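Local structure of 6-aminohexanoate-cyclic-dimer hydrolase (Arthrobacter sp., 3A2Q) at residues A[27-32]-A[52-57]; A[33-38]-A[160-165]; A[85-90]-A[120-125]; A[175-180]-A[387-392]; A[433-438]-A[450-455]. The protein hydrolyses one amide bond of the 6-aminohexanoate cyclic dimer, a by-product of nylon-6 manufacture, to give the linear dimer. The protein carries 1 engineered substitution. One frame throughout, in Å; residues are numbered along the deposited sequence.

Contact 1 (A[27-32]-A[52-57])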
# COMPACT_ATOMS: atom_id res chain seq x y z
N LEU A 27 5.33 -18.34 -19.09
CA LEU A 27 4.86 -17.16 -18.36
C LEU A 27 5.97 -16.61 -17.47
O LEU A 27 6.26 -15.41 -17.49
CB LEU A 27 3.64 -17.52 -17.51
CG LEU A 27 3.04 -16.40 -16.65
CD1 LEU A 27 2.59 -15.25 -17.55
CD2 LEU A 27 1.87 -16.95 -15.86
N LEU A 28 6.60 -17.49 -16.70
CA LEU A 28 7.67 -17.10 -15.79
C LEU A 28 8.86 -16.51 -16.53
O LEU A 28 9.36 -15.44 -16.17
CB LEU A 28 8.14 -18.30 -14.96
CG LEU A 28 8.61 -18.03 -13.53
CD1 LEU A 28 9.30 -19.28 -13.00
CD2 LEU A 28 9.56 -16.85 -13.47
N GLU A 29 9.33 -17.20 -17.56
CA GLU A 29 10.47 -16.73 -18.33
C GLU A 29 10.13 -15.47 -19.12
O GLU A 29 10.98 -14.59 -19.30
CB GLU A 29 10.96 -17.82 -19.29
CG GLU A 29 11.55 -19.03 -18.59
CD GLU A 29 12.64 -18.66 -17.60
OE1 GLU A 29 13.42 -17.73 -17.89
OE2 GLU A 29 12.73 -19.31 -16.53
N ALA A 30 8.89 -15.38 -19.58
CA ALA A 30 8.45 -14.20 -20.32
C ALA A 30 8.41 -13.03 -19.36
O ALA A 30 8.68 -11.88 -19.73
CB ALA A 30 7.06 -14.44 -20.92
N THR A 31 8.07 -13.31 -18.10
CA THR A 31 7.99 -12.29 -17.07
C THR A 31 9.39 -11.85 -16.63
O THR A 31 9.66 -10.66 -16.47
CB THR A 31 7.20 -12.79 -15.84
OG1 THR A 31 5.87 -13.14 -16.24
CG2 THR A 31 7.14 -11.72 -14.77
N ILE A 32 10.29 -12.82 -16.45
CA ILE A 32 11.66 -12.51 -16.05
C ILE A 32 12.37 -11.67 -17.11
O ILE A 32 13.09 -10.73 -16.80
CB ILE A 32 12.48 -13.80 -15.79
CG1 ILE A 32 11.87 -14.59 -14.64
CG2 ILE A 32 13.92 -13.45 -15.47
CD1 ILE A 32 12.57 -15.89 -14.34
N LYS A 52 14.42 -18.91 -7.13
CA LYS A 52 13.37 -19.40 -6.25
C LYS A 52 12.07 -19.43 -7.04
O LYS A 52 11.31 -20.39 -6.96
CB LYS A 52 13.20 -18.49 -5.03
CG LYS A 52 11.95 -18.82 -4.22
CD LYS A 52 11.84 -18.01 -2.93
CE LYS A 52 12.83 -18.50 -1.89
NZ LYS A 52 12.59 -17.86 -0.56
N ALA A 53 11.83 -18.38 -7.82
CA ALA A 53 10.62 -18.31 -8.62
C ALA A 53 10.55 -19.51 -9.56
O ALA A 53 9.47 -20.04 -9.83
CB ALA A 53 10.60 -17.01 -9.42
N ARG A 54 11.71 -19.93 -10.04
CA ARG A 54 11.77 -21.06 -10.96
C ARG A 54 11.54 -22.39 -10.27
O ARG A 54 10.95 -23.30 -10.86
CB ARG A 54 13.12 -21.06 -11.68
CG ARG A 54 13.20 -20.05 -12.81
CD ARG A 54 14.63 -19.78 -13.24
NE ARG A 54 14.68 -18.89 -14.40
CZ ARG A 54 15.69 -18.06 -14.65
NH1 ARG A 54 16.73 -18.01 -13.83
NH2 ARG A 54 15.65 -17.28 -15.73
N ARG A 55 11.98 -22.51 -9.02
CA ARG A 55 11.79 -23.75 -8.26
C ARG A 55 10.32 -23.87 -7.86
O ARG A 55 9.72 -24.94 -7.99
CB ARG A 55 12.63 -23.75 -6.99
CG ARG A 55 14.07 -23.30 -7.15
CD ARG A 55 14.69 -23.15 -5.76
NE ARG A 55 15.95 -22.41 -5.78
CZ ARG A 55 16.60 -22.01 -4.69
NH1 ARG A 55 16.09 -22.27 -3.49
NH2 ARG A 55 17.74 -21.34 -4.79
N GLU A 56 9.76 -22.78 -7.35
CA GLU A 56 8.37 -22.78 -6.91
C GLU A 56 7.40 -23.01 -8.06
O GLU A 56 6.35 -23.62 -7.88
CB GLU A 56 8.02 -21.46 -6.21
CG GLU A 56 8.99 -21.06 -5.11
CD GLU A 56 8.53 -19.85 -4.32
OE1 GLU A 56 7.83 -18.98 -4.91
OE2 GLU A 56 8.86 -19.75 -3.13
N SER A 57 7.75 -22.52 -9.24
CA SER A 57 6.88 -22.68 -10.40
C SER A 57 6.64 -24.14 -10.75
O SER A 57 5.53 -24.53 -11.12
CB SER A 57 7.47 -21.96 -11.61
OG SER A 57 6.62 -22.11 -12.74

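Contact 2 (A[33-38]-A[160-165])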
# COMPACT_ATOMS: atom_id res chain seq x y z
N ALA A 33 12.16 -12.02 -18.38
CA ALA A 33 12.78 -11.30 -19.48
C ALA A 33 12.31 -9.85 -19.44
O ALA A 33 13.11 -8.92 -19.56
CB ALA A 33 12.40 -11.94 -20.81
N HIS A 34 11.01 -9.66 -19.28
CA HIS A 34 10.41 -8.33 -19.22
C HIS A 34 11.02 -7.53 -18.07
O HIS A 34 11.35 -6.36 -18.22
CB HIS A 34 8.90 -8.45 -19.04
CG HIS A 34 8.19 -7.14 -18.99
ND1 HIS A 34 8.23 -6.23 -20.03
CD2 HIS A 34 7.42 -6.57 -18.03
CE1 HIS A 34 7.52 -5.16 -19.70
NE2 HIS A 34 7.02 -5.35 -18.50
N VAL A 35 11.17 -8.18 -16.91
CA VAL A 35 11.74 -7.53 -15.74
C VAL A 35 13.17 -7.05 -16.04
O VAL A 35 13.53 -5.91 -15.74
CB VAL A 35 11.78 -8.49 -14.53
CG1 VAL A 35 12.53 -7.86 -13.37
CG2 VAL A 35 10.36 -8.83 -14.10
N GLN A 36 13.97 -7.93 -16.63
CA GLN A 36 15.35 -7.60 -16.96
C GLN A 36 15.48 -6.41 -17.91
O GLN A 36 16.42 -5.62 -17.80
CB GLN A 36 16.03 -8.82 -17.59
CG GLN A 36 16.06 -10.03 -16.69
CD GLN A 36 16.78 -11.20 -17.32
OE1 GLN A 36 16.40 -11.69 -18.38
NE2 GLN A 36 17.84 -11.66 -16.66
N ALA A 37 14.52 -6.28 -18.82
CA ALA A 37 14.52 -5.20 -19.80
C ALA A 37 14.00 -3.86 -19.28
O ALA A 37 14.60 -2.81 -19.52
CB ALA A 37 13.72 -5.62 -21.02
N VAL A 38 12.87 -3.90 -18.57
CA VAL A 38 12.23 -2.69 -18.06
C VAL A 38 12.65 -2.21 -16.67
O VAL A 38 12.78 -1.01 -16.45
CB VAL A 38 10.69 -2.87 -18.08
CG1 VAL A 38 10.01 -1.74 -17.33
CG2 VAL A 38 10.20 -2.92 -19.51
N ALA A 160 4.09 -1.41 -14.34
CA ALA A 160 4.95 -1.74 -15.48
C ALA A 160 4.86 -3.21 -15.87
O ALA A 160 5.67 -3.70 -16.66
CB ALA A 160 6.39 -1.39 -15.15
N ALA A 161 3.87 -3.91 -15.32
CA ALA A 161 3.64 -5.32 -15.62
C ALA A 161 4.79 -6.26 -15.26
O ALA A 161 4.96 -7.30 -15.90
CB ALA A 161 3.28 -5.48 -17.09
N LEU A 162 5.57 -5.93 -14.23
CA LEU A 162 6.66 -6.81 -13.82
C LEU A 162 6.02 -7.98 -13.07
O LEU A 162 6.67 -9.00 -12.82
CB LEU A 162 7.65 -6.06 -12.92
CG LEU A 162 8.16 -4.72 -13.44
CD1 LEU A 162 9.31 -4.25 -12.56
CD2 LEU A 162 8.62 -4.85 -14.88
N SER A 163 4.75 -7.82 -12.73
CA SER A 163 3.94 -8.82 -12.04
C SER A 163 2.51 -8.30 -12.04
O SER A 163 2.28 -7.09 -12.03
CB SER A 163 4.42 -9.02 -10.60
OG SER A 163 5.61 -9.78 -10.56
N PRO A 164 1.51 -9.20 -12.06
CA PRO A 164 0.11 -8.77 -12.07
C PRO A 164 -0.39 -8.33 -10.70
O PRO A 164 -1.39 -7.61 -10.59
CB PRO A 164 -0.63 -9.99 -12.60
CG PRO A 164 0.22 -11.13 -12.12
CD PRO A 164 1.63 -10.65 -12.34
N VAL A 165 0.30 -8.76 -9.65
CA VAL A 165 -0.08 -8.43 -8.28
C VAL A 165 1.17 -8.31 -7.41
O VAL A 165 2.21 -8.87 -7.73
CB VAL A 165 -1.00 -9.51 -7.67
CG1 VAL A 165 -2.24 -9.68 -8.53
CG2 VAL A 165 -0.25 -10.81 -7.54

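Contact 3 (A[85-90]-A[120-125]). With ACA (6-aminohexanoic acid), chain B; ACA (6-aminohexanoic acid), chain C.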
# COMPACT_ATOMS: atom_id res chain seq x y z
N SER A 85 15.17 -3.75 4.38
CA SER A 85 14.24 -2.75 4.90
C SER A 85 14.80 -1.39 4.50
O SER A 85 14.48 -0.37 5.11
CB SER A 85 14.13 -2.84 6.42
OG SER A 85 13.47 -4.03 6.81
N SER A 86 15.65 -1.40 3.47
CA SER A 86 16.30 -0.21 2.95
C SER A 86 17.14 0.54 3.98
O SER A 86 17.24 1.77 3.95
CB SER A 86 15.28 0.73 2.31
OG SER A 86 14.89 0.21 1.05
N ILE A 87 17.75 -0.22 4.88
CA ILE A 87 18.63 0.36 5.89
C ILE A 87 20.05 0.11 5.37
O ILE A 87 20.42 -1.03 5.11
CB ILE A 87 18.47 -0.33 7.26
CG1 ILE A 87 17.03 -0.17 7.76
CG2 ILE A 87 19.44 0.29 8.27
CD1 ILE A 87 16.75 -0.87 9.08
N LYS A 88 20.82 1.18 5.20
CA LYS A 88 22.19 1.05 4.70
C LYS A 88 22.96 0.00 5.49
O LYS A 88 23.48 -0.96 4.93
CB LYS A 88 22.90 2.41 4.78
CG LYS A 88 24.30 2.43 4.19
CD LYS A 88 24.88 3.83 4.25
CE LYS A 88 26.29 3.88 3.67
NZ LYS A 88 27.24 3.05 4.45
N GLY A 89 23.01 0.19 6.81
CA GLY A 89 23.71 -0.75 7.67
C GLY A 89 23.27 -2.20 7.51
O GLY A 89 24.05 -3.11 7.77
N MET A 90 22.02 -2.41 7.10
CA MET A 90 21.51 -3.76 6.92
C MET A 90 21.84 -4.33 5.54
O MET A 90 22.08 -5.53 5.40
CB MET A 90 19.99 -3.80 7.12
CG MET A 90 19.54 -3.55 8.55
SD MET A 90 20.21 -4.77 9.71
CE MET A 90 19.36 -6.23 9.18
N THR A 120 11.63 0.34 -1.19
CA THR A 120 10.88 1.12 -0.20
C THR A 120 11.80 2.14 0.46
O THR A 120 13.02 1.97 0.48
CB THR A 120 10.35 0.19 0.93
OG1 THR A 120 9.87 0.99 2.02
CG2 THR A 120 11.47 -0.71 1.44
N PRO A 121 11.23 3.23 1.00
CA PRO A 121 12.12 4.19 1.66
C PRO A 121 12.56 3.46 2.93
O PRO A 121 11.92 2.49 3.33
CB PRO A 121 11.21 5.39 1.94
CG PRO A 121 9.83 4.78 1.99
CD PRO A 121 9.86 3.77 0.88
N GLU A 122 13.64 3.91 3.56
CA GLU A 122 14.13 3.24 4.76
C GLU A 122 13.08 3.00 5.84
O GLU A 122 12.51 3.94 6.39
CB GLU A 122 15.30 4.02 5.36
CG GLU A 122 15.88 3.33 6.59
CD GLU A 122 17.10 4.04 7.13
OE1 GLU A 122 16.96 5.16 7.64
OE2 GLU A 122 18.20 3.45 7.03
N MET A 123 12.86 1.73 6.16
CA MET A 123 11.89 1.33 7.18
C MET A 123 10.50 1.90 6.88
O MET A 123 9.66 2.02 7.78
CB MET A 123 12.36 1.78 8.57
CG MET A 123 13.69 1.12 9.00
SD MET A 123 14.22 1.50 10.69
CE MET A 123 15.07 3.09 10.44
N GLY A 124 10.27 2.22 5.61
CA GLY A 124 8.98 2.76 5.17
C GLY A 124 8.66 4.13 5.75
O GLY A 124 7.50 4.49 5.89
N ASN A 125 9.70 4.90 6.06
CA ASN A 125 9.52 6.20 6.68
C ASN A 125 9.28 7.41 5.76
O ASN A 125 9.52 8.54 6.17
CB ASN A 125 10.71 6.49 7.60
CG ASN A 125 10.36 7.47 8.70
OD1 ASN A 125 11.14 8.37 9.02
ND2 ASN A 125 9.18 7.30 9.30
C ACA B . 6.40 5.08 9.99
O ACA B . 7.51 5.25 9.48
C2 ACA B . 6.03 3.74 10.59
C3 ACA B . 6.42 2.58 9.68
C4 ACA B . 5.28 2.25 8.73
C5 ACA B . 5.77 2.01 7.32
C6 ACA B . 4.63 2.17 6.31
N ACA B . 4.79 3.38 5.49
C ACA C . 3.84 4.30 5.35
O ACA C . 2.65 4.08 5.59
C2 ACA C . 4.30 5.66 4.84
C3 ACA C . 4.04 6.79 5.84
C4 ACA C . 5.15 6.91 6.89
C5 ACA C . 4.59 7.44 8.21
C6 ACA C . 5.58 7.32 9.36
N ACA C . 5.48 6.04 10.06
O HOH W 1 20.15 3.98 5.29

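Contact 4 (A[175-180]-A[387-392])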
# COMPACT_ATOMS: atom_id res chain seq x y z
N VAL A 175 0.11 1.96 0.69
CA VAL A 175 -0.29 1.08 -0.42
C VAL A 175 -1.15 1.92 -1.35
O VAL A 175 -0.95 1.94 -2.57
CB VAL A 175 -1.10 -0.15 0.06
CG1 VAL A 175 -1.94 -0.70 -1.09
CG2 VAL A 175 -0.16 -1.24 0.56
N ARG A 176 -2.10 2.64 -0.77
CA ARG A 176 -3.01 3.47 -1.54
C ARG A 176 -2.30 4.60 -2.28
O ARG A 176 -2.63 4.89 -3.43
CB ARG A 176 -4.09 4.05 -0.63
CG ARG A 176 -5.07 2.99 -0.11
CD ARG A 176 -5.85 3.53 1.09
NE ARG A 176 -4.99 3.59 2.27
CZ ARG A 176 -5.22 4.34 3.34
NH1 ARG A 176 -6.30 5.12 3.40
NH2 ARG A 176 -4.37 4.32 4.36
N ILE A 177 -1.32 5.23 -1.65
CA ILE A 177 -0.59 6.33 -2.29
C ILE A 177 0.15 5.86 -3.54
O ILE A 177 -0.03 6.42 -4.63
CB ILE A 177 0.37 7.03 -1.29
CG1 ILE A 177 -0.47 7.71 -0.20
CG2 ILE A 177 1.23 8.07 -2.00
CD1 ILE A 177 0.31 8.21 1.00
N PRO A 178 1.00 4.82 -3.42
CA PRO A 178 1.72 4.35 -4.61
C PRO A 178 0.76 3.89 -5.70
O PRO A 178 1.06 4.01 -6.89
CB PRO A 178 2.57 3.20 -4.07
CG PRO A 178 2.78 3.57 -2.63
CD PRO A 178 1.45 4.11 -2.21
N ALA A 179 -0.40 3.35 -5.31
CA ALA A 179 -1.39 2.89 -6.27
C ALA A 179 -1.95 4.09 -7.03
O ALA A 179 -2.07 4.06 -8.25
CB ALA A 179 -2.53 2.14 -5.56
N SER A 180 -2.29 5.15 -6.30
CA SER A 180 -2.82 6.36 -6.91
C SER A 180 -1.80 6.95 -7.89
O SER A 180 -2.11 7.25 -9.05
CB SER A 180 -3.15 7.39 -5.83
OG SER A 180 -3.57 8.63 -6.40
N PRO A 387 -10.55 11.90 -3.21
CA PRO A 387 -9.30 11.65 -3.93
C PRO A 387 -8.36 10.85 -3.04
O PRO A 387 -8.41 10.98 -1.82
CB PRO A 387 -8.76 13.06 -4.20
CG PRO A 387 -10.00 13.92 -4.19
CD PRO A 387 -10.82 13.34 -3.08
N THR A 388 -7.51 10.01 -3.63
CA THR A 388 -6.59 9.24 -2.81
C THR A 388 -5.50 10.19 -2.31
O THR A 388 -5.16 10.18 -1.13
CB THR A 388 -5.95 8.08 -3.60
OG1 THR A 388 -6.98 7.25 -4.12
CG2 THR A 388 -5.06 7.24 -2.68
N VAL A 389 -4.95 11.01 -3.21
CA VAL A 389 -3.93 11.98 -2.83
C VAL A 389 -4.48 13.39 -3.08
O VAL A 389 -5.45 13.55 -3.82
CB VAL A 389 -2.60 11.77 -3.60
CG1 VAL A 389 -2.07 10.38 -3.31
CG2 VAL A 389 -2.81 11.96 -5.10
N THR A 390 -3.86 14.40 -2.48
CA THR A 390 -4.37 15.77 -2.62
C THR A 390 -3.56 16.73 -3.48
O THR A 390 -3.91 17.91 -3.58
CB THR A 390 -4.52 16.42 -1.24
OG1 THR A 390 -3.23 16.80 -0.74
CG2 THR A 390 -5.16 15.44 -0.26
N ARG A 391 -2.50 16.23 -4.11
CA ARG A 391 -1.64 17.06 -4.94
C ARG A 391 -1.15 16.31 -6.18
O ARG A 391 -1.31 15.10 -6.29
CB ARG A 391 -0.41 17.49 -4.15
CG ARG A 391 0.37 16.30 -3.59
CD ARG A 391 1.78 16.69 -3.18
NE ARG A 391 2.58 17.11 -4.32
CZ ARG A 391 3.80 17.63 -4.23
NH1 ARG A 391 4.36 17.80 -3.03
NH2 ARG A 391 4.46 18.00 -5.32
N GLN A 392 -0.54 17.06 -7.09
CA GLN A 392 0.03 16.49 -8.30
C GLN A 392 1.22 15.67 -7.83
O GLN A 392 1.75 15.90 -6.74
CB GLN A 392 0.50 17.61 -9.23
CG GLN A 392 -0.63 18.47 -9.81
CD GLN A 392 -1.37 17.78 -10.94
OE1 GLN A 392 -0.76 17.23 -11.85
NE2 GLN A 392 -2.70 17.81 -10.88

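Contact 5 (A[433-438]-A[450-455])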
# COMPACT_ATOMS: atom_id res chain seq x y z
N GLN A 433 -10.65 1.31 8.87
CA GLN A 433 -11.63 0.97 7.84
C GLN A 433 -10.99 0.59 6.52
O GLN A 433 -9.93 1.09 6.15
CB GLN A 433 -12.57 2.14 7.61
CG GLN A 433 -13.44 2.45 8.80
CD GLN A 433 -14.02 3.84 8.73
OE1 GLN A 433 -13.29 4.83 8.82
NE2 GLN A 433 -15.33 3.93 8.58
N PRO A 434 -11.65 -0.31 5.77
CA PRO A 434 -11.11 -0.75 4.48
C PRO A 434 -11.20 0.43 3.50
O PRO A 434 -12.22 1.11 3.42
CB PRO A 434 -12.03 -1.91 4.10
CG PRO A 434 -13.34 -1.51 4.71
CD PRO A 434 -12.95 -0.95 6.06
N ALA A 435 -10.12 0.66 2.75
CA ALA A 435 -10.08 1.77 1.81
C ALA A 435 -9.30 1.36 0.59
O ALA A 435 -8.19 0.84 0.69
CB ALA A 435 -9.43 2.99 2.47
N ILE A 436 -9.88 1.61 -0.58
CA ILE A 436 -9.23 1.22 -1.82
C ILE A 436 -9.03 2.40 -2.76
O ILE A 436 -9.85 3.31 -2.82
CB ILE A 436 -10.08 0.12 -2.53
CG1 ILE A 436 -9.30 -0.52 -3.67
CG2 ILE A 436 -11.38 0.73 -3.05
CD1 ILE A 436 -9.96 -1.77 -4.21
N SER A 437 -7.90 2.39 -3.47
CA SER A 437 -7.63 3.44 -4.45
C SER A 437 -7.80 2.81 -5.82
O SER A 437 -7.21 1.77 -6.10
CB SER A 437 -6.19 3.96 -4.31
OG SER A 437 -5.95 5.00 -5.25
N LEU A 438 -8.63 3.42 -6.66
CA LEU A 438 -8.89 2.93 -8.01
C LEU A 438 -8.28 3.93 -9.00
O LEU A 438 -8.44 5.13 -8.84
CB LEU A 438 -10.40 2.84 -8.26
CG LEU A 438 -11.18 1.94 -7.28
CD1 LEU A 438 -12.67 1.97 -7.63
CD2 LEU A 438 -10.63 0.53 -7.34
N GLY A 450 -5.58 8.72 -8.45
CA GLY A 450 -6.47 7.72 -7.89
C GLY A 450 -7.70 8.28 -7.19
O GLY A 450 -7.70 9.42 -6.71
N VAL A 451 -8.77 7.49 -7.17
CA VAL A 451 -10.00 7.87 -6.49
C VAL A 451 -10.14 6.86 -5.35
O VAL A 451 -10.02 5.65 -5.57
CB VAL A 451 -11.22 7.81 -7.43
CG1 VAL A 451 -12.49 8.09 -6.65
CG2 VAL A 451 -11.06 8.85 -8.54
N GLN A 452 -10.36 7.36 -4.14
CA GLN A 452 -10.46 6.51 -2.96
C GLN A 452 -11.89 6.27 -2.51
O GLN A 452 -12.73 7.17 -2.53
CB GLN A 452 -9.66 7.14 -1.80
CG GLN A 452 -9.45 6.20 -0.61
CD GLN A 452 -8.61 6.80 0.52
OE1 GLN A 452 -8.12 6.07 1.38
NE2 GLN A 452 -8.46 8.12 0.53
N ILE A 453 -12.17 5.04 -2.10
CA ILE A 453 -13.49 4.66 -1.61
C ILE A 453 -13.26 4.02 -0.24
O ILE A 453 -12.38 3.17 -0.10
CB ILE A 453 -14.17 3.62 -2.52
CG1 ILE A 453 -13.99 3.99 -3.99
CG2 ILE A 453 -15.65 3.52 -2.18
CD1 ILE A 453 -14.55 5.33 -4.36
N VAL A 454 -14.04 4.44 0.75
CA VAL A 454 -13.91 3.91 2.11
C VAL A 454 -15.25 3.36 2.59
O VAL A 454 -16.26 4.05 2.54
CB VAL A 454 -13.50 5.03 3.10
CG1 VAL A 454 -13.20 4.42 4.47
CG2 VAL A 454 -12.29 5.80 2.56
N ALA A 455 -15.25 2.12 3.08
CA ALA A 455 -16.46 1.48 3.58
C ALA A 455 -16.37 1.30 5.09
O ALA A 455 -15.32 1.55 5.70
CB ALA A 455 -16.66 0.13 2.90

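Contact 1 (A[27-32]-A[52-57])
The guanidinium of Arg-54 has the tip of Ile-32 over one face and the carboxylate of Glu-29 at its edge. CD1 of Ile-32 lies 3.7 Å from NH2 of Arg-54 and about as far from its NE, an aliphatic lid on the charged group. The carboxylate meets the guanidinium side-on and nearly coplanar, the two planes 11° apart. NE of Arg-54 donates to OE2 of Glu-29 at 2.9 Å, and NH2 of Arg-54 to OE1 of Glu-29 at 3.1 Å; both oxygens use their syn lone pairs. This bidentate salt bridge fixes the rotation of both groups. A bend in the Glu-29 chain (chi2 -53°) helps to carry its carboxylate across to the extended arginine.

Beside the ion pair, CD1 of Leu-28 presses on the backbone of the facing helix, 3.3 Å from the carbonyl O of Ala-53, and touches CB of Ser-57 at 3.5 Å, while its other methyl group faces CB of Ala-53.

The segments belong to helices 24-42 and 50-59, antiparallel here at 165° with axes 10.8 Å apart. Leu-28 and Ile-32 pack on Leu-115 and Lys-52 on Leu-114, both of strand 113-118, near one edge of the mixed sheet.

Contact 2 (A[33-38]-A[160-165])
A histidine side chain from the middle of one helix bonds to the backbone just where another helix ends: NE2 of His-34 donates to the carbonyl O of Ala-160 at 2.8 Å. The bond is fairly straight, with an N-H...O angle of 162°; the oxygen lies close to the imidazole plane, and the donor approaches nearly along the C=O axis. With CG anti to the backbone N (chi1 -179°), the side chain leaves helix 24-42 on the side of the loop, and the NE2 bond then fixes the rotation of the ring. CD2 of the same ring comes within 3.3 Å of the carbonyl O of Ala-161, an oblique approach, and 3.8 Å from CD2 of Leu-162. One ring face is backed by CB of Val-38, from the next turn of its own helix. An alanine in place of His-34 would probably leave the carbonyl of Ala-160 without this donor and open a gap beside the Leu-162 methyl group.

Two valines of the helix touch Leu-162. CG2 of Val-35 meets its CB at 4.1 Å, the side chains crossing at about a right angle, while CG1 of Val-38 touches both CD2 of Leu-162 and CB of Ala-160.

Leu-162 N bonds back to Ala-157 O and Ala-161 N to Val-158 O, the pattern of a Schellman motif, which ends helix 152-159 and redirects the chain toward strand 165-170.

Contact 3 (A[85-90]-A[120-125])
Two hydrogen bonds join Ser-85 and Ser-86 to the loop after strand 113-118. OG of Ser-86 donates to the carbonyl O of Thr-120 at 2.6 Å, tilted 27° from the carbonyl plane, and the backbone N of Met-123 donates to O of Ser-85 at 2.9 Å in a nearly straight bond. A water links the segments farther out, accepting from N of Lys-88 in the first turn of helix 88-93 and donating to OE2 of Glu-122.

In Glu-122, CG anti to the backbone N (chi1 -178°) and an extended chain beyond it carry the carboxylate past O of Ser-86 to Ile-87, where OE2 lies 3.3 Å from CA of Ile-87. The other oxygen, OE1, accepts from Ser-344 OG and Glu-341 N, tying this loop to the start of helix 342-352. An alanine at Glu-122 would probably leave the bridging water without its acceptor and those two donors without their mate. Beside it, CD1 of Ile-87 packs on CG of Met-123 at 3.7 Å.

Met-123, Gly-124 and Asn-125 belong to the substrate pocket. O of Gly-124 accepts from N of one bound 6-aminohexanoate unit, and ND2 of Asn-125 donates to the O of that unit at 2.7 Å. Pro-121 lies beside Ser-150 and Thr-120 beside Lys-72, both assigned by similarity to the charge relay, so the loop borders the substrate pocket and the probable catalytic site of an amidase-family enzyme.

Contact 4 (A[175-180]-A[387-392])
Thr-388 and Ser-180 meet through their beta carbons, CB to CB at 3.6 Å, and the remaining side-chain contacts are arranged around this pair. Thr-388 turns its methyl group to the helix: OG1 lies beside the backbone N (chi1 -57°), which leaves CG2 anti to that N and 3.5 Å from the carbonyl O of Arg-176. The same CG2 touches CB of Arg-176 at 3.9 Å and CB of Ser-180 at 3.7 Å, and so sits against one turn of the helix, between residues four apart.

Val-389 comes at Ser-180 with both its methyl groups. CG2 of Val-389 is 3.7 Å from OG of Ser-180, with CG1 only slightly farther from that oxygen. CG1 also meets CG2 of Ile-177 at 4.2 Å, an apolar touch nearly one turn back along the helix. The two segments thus meet by van der Waals contact, and their hydroxyls are engaged elsewhere: OG of Ser-180 with N of Gly-450, and OG1 of Thr-388 with OG of Ser-437. Arg-176 points its CB toward the loop, but the rest of its chain leads away, and its guanidinium forms a salt bridge with Asp-170 and donates to O of Thr-425 and OE1 of Gln-452.

Helix 176-182 begins two residues after Ala-174, the engineered position where the acyl-ester nucleophile is expected by similarity; Met-421 and Leu-422 of helix 416-422 pack on Ile-177, and Phe-215 of strand 211-216 on Pro-178 and Ala-179. The loop leaving strand 383-387 meets the helix through Thr-388 and Val-389.

Contact 5 (A[433-438]-A[450-455])
The shortest polar bond between these strands runs from N of Leu-438 to O of Val-451, 2.8 Å long with an N-H...O angle of 171°. Its return bond, N of Val-451 to O of Leu-438, makes this a hydrogen-bonded antiparallel pair, as are Ile-436 and Ile-453, whose two bonds are both 3.0 Å. Between and beyond them stand the non-hydrogen-bonded pairs Ser-437 with Gln-452 and Ala-435 with Val-454, where alpha carbons come to 4.4 Å and CA-H...O contacts fill in. A longer bond, Ala-455 N to Pro-434 O, extends the ladder.

Side chains alternate between two faces. On one, CG2 of Ile-436 meets CB of Ile-453 at 4.1 Å, the two crossing obliquely, and CD1 of Leu-438 lies 4.4 Å from CG1 of Ile-453. On the other, CB of Ala-435 touches OE1 of Gln-452 at 3.5 Å and CG2 of Val-454. OE1 of Gln-452 accepts from Arg-176 and its NE2 donates to O of Phe-424; these two bonds, one to each polar atom of the amide, would fix its rotation. A side chain at Gly-450 would run into OG of Ser-437. O of Ala-455 is buried and has no polar partner in the model.

The hairpin of strands 435-442 and 448-455 lies inside the mixed sheet, between strands 185-188 and 383-387. Leu-463 of helix 460-473 packs on Ile-436 and Ile-453, while Trp-377 of helix 356-378 packs on Val-454.

How the contacts relate
Contacts 1 and 2 share helix 24-42 and touch where Thr-31 CG2 meets Leu-162 O. They lie farther from the centre of the chain than contacts 4 and 5, yet are largely buried, and each pairs a polar side-chain bond with apolar packing: a salt bridge between helices in contact 1, a histidine-to-carbonyl bond in contact 2. Contacts 4 and 5 are deeper, with centres about 10 Å apart, joined by two side-chain hydrogen bonds from contact 4 to the hairpin. Contact 5 is backbone ladder inside the sheet, whereas contact 4 is van der Waals packing of a helix on a loop. Contact 3, also buried and nested in the chain loop closed by contact 2, alone touches the bound substrate units directly.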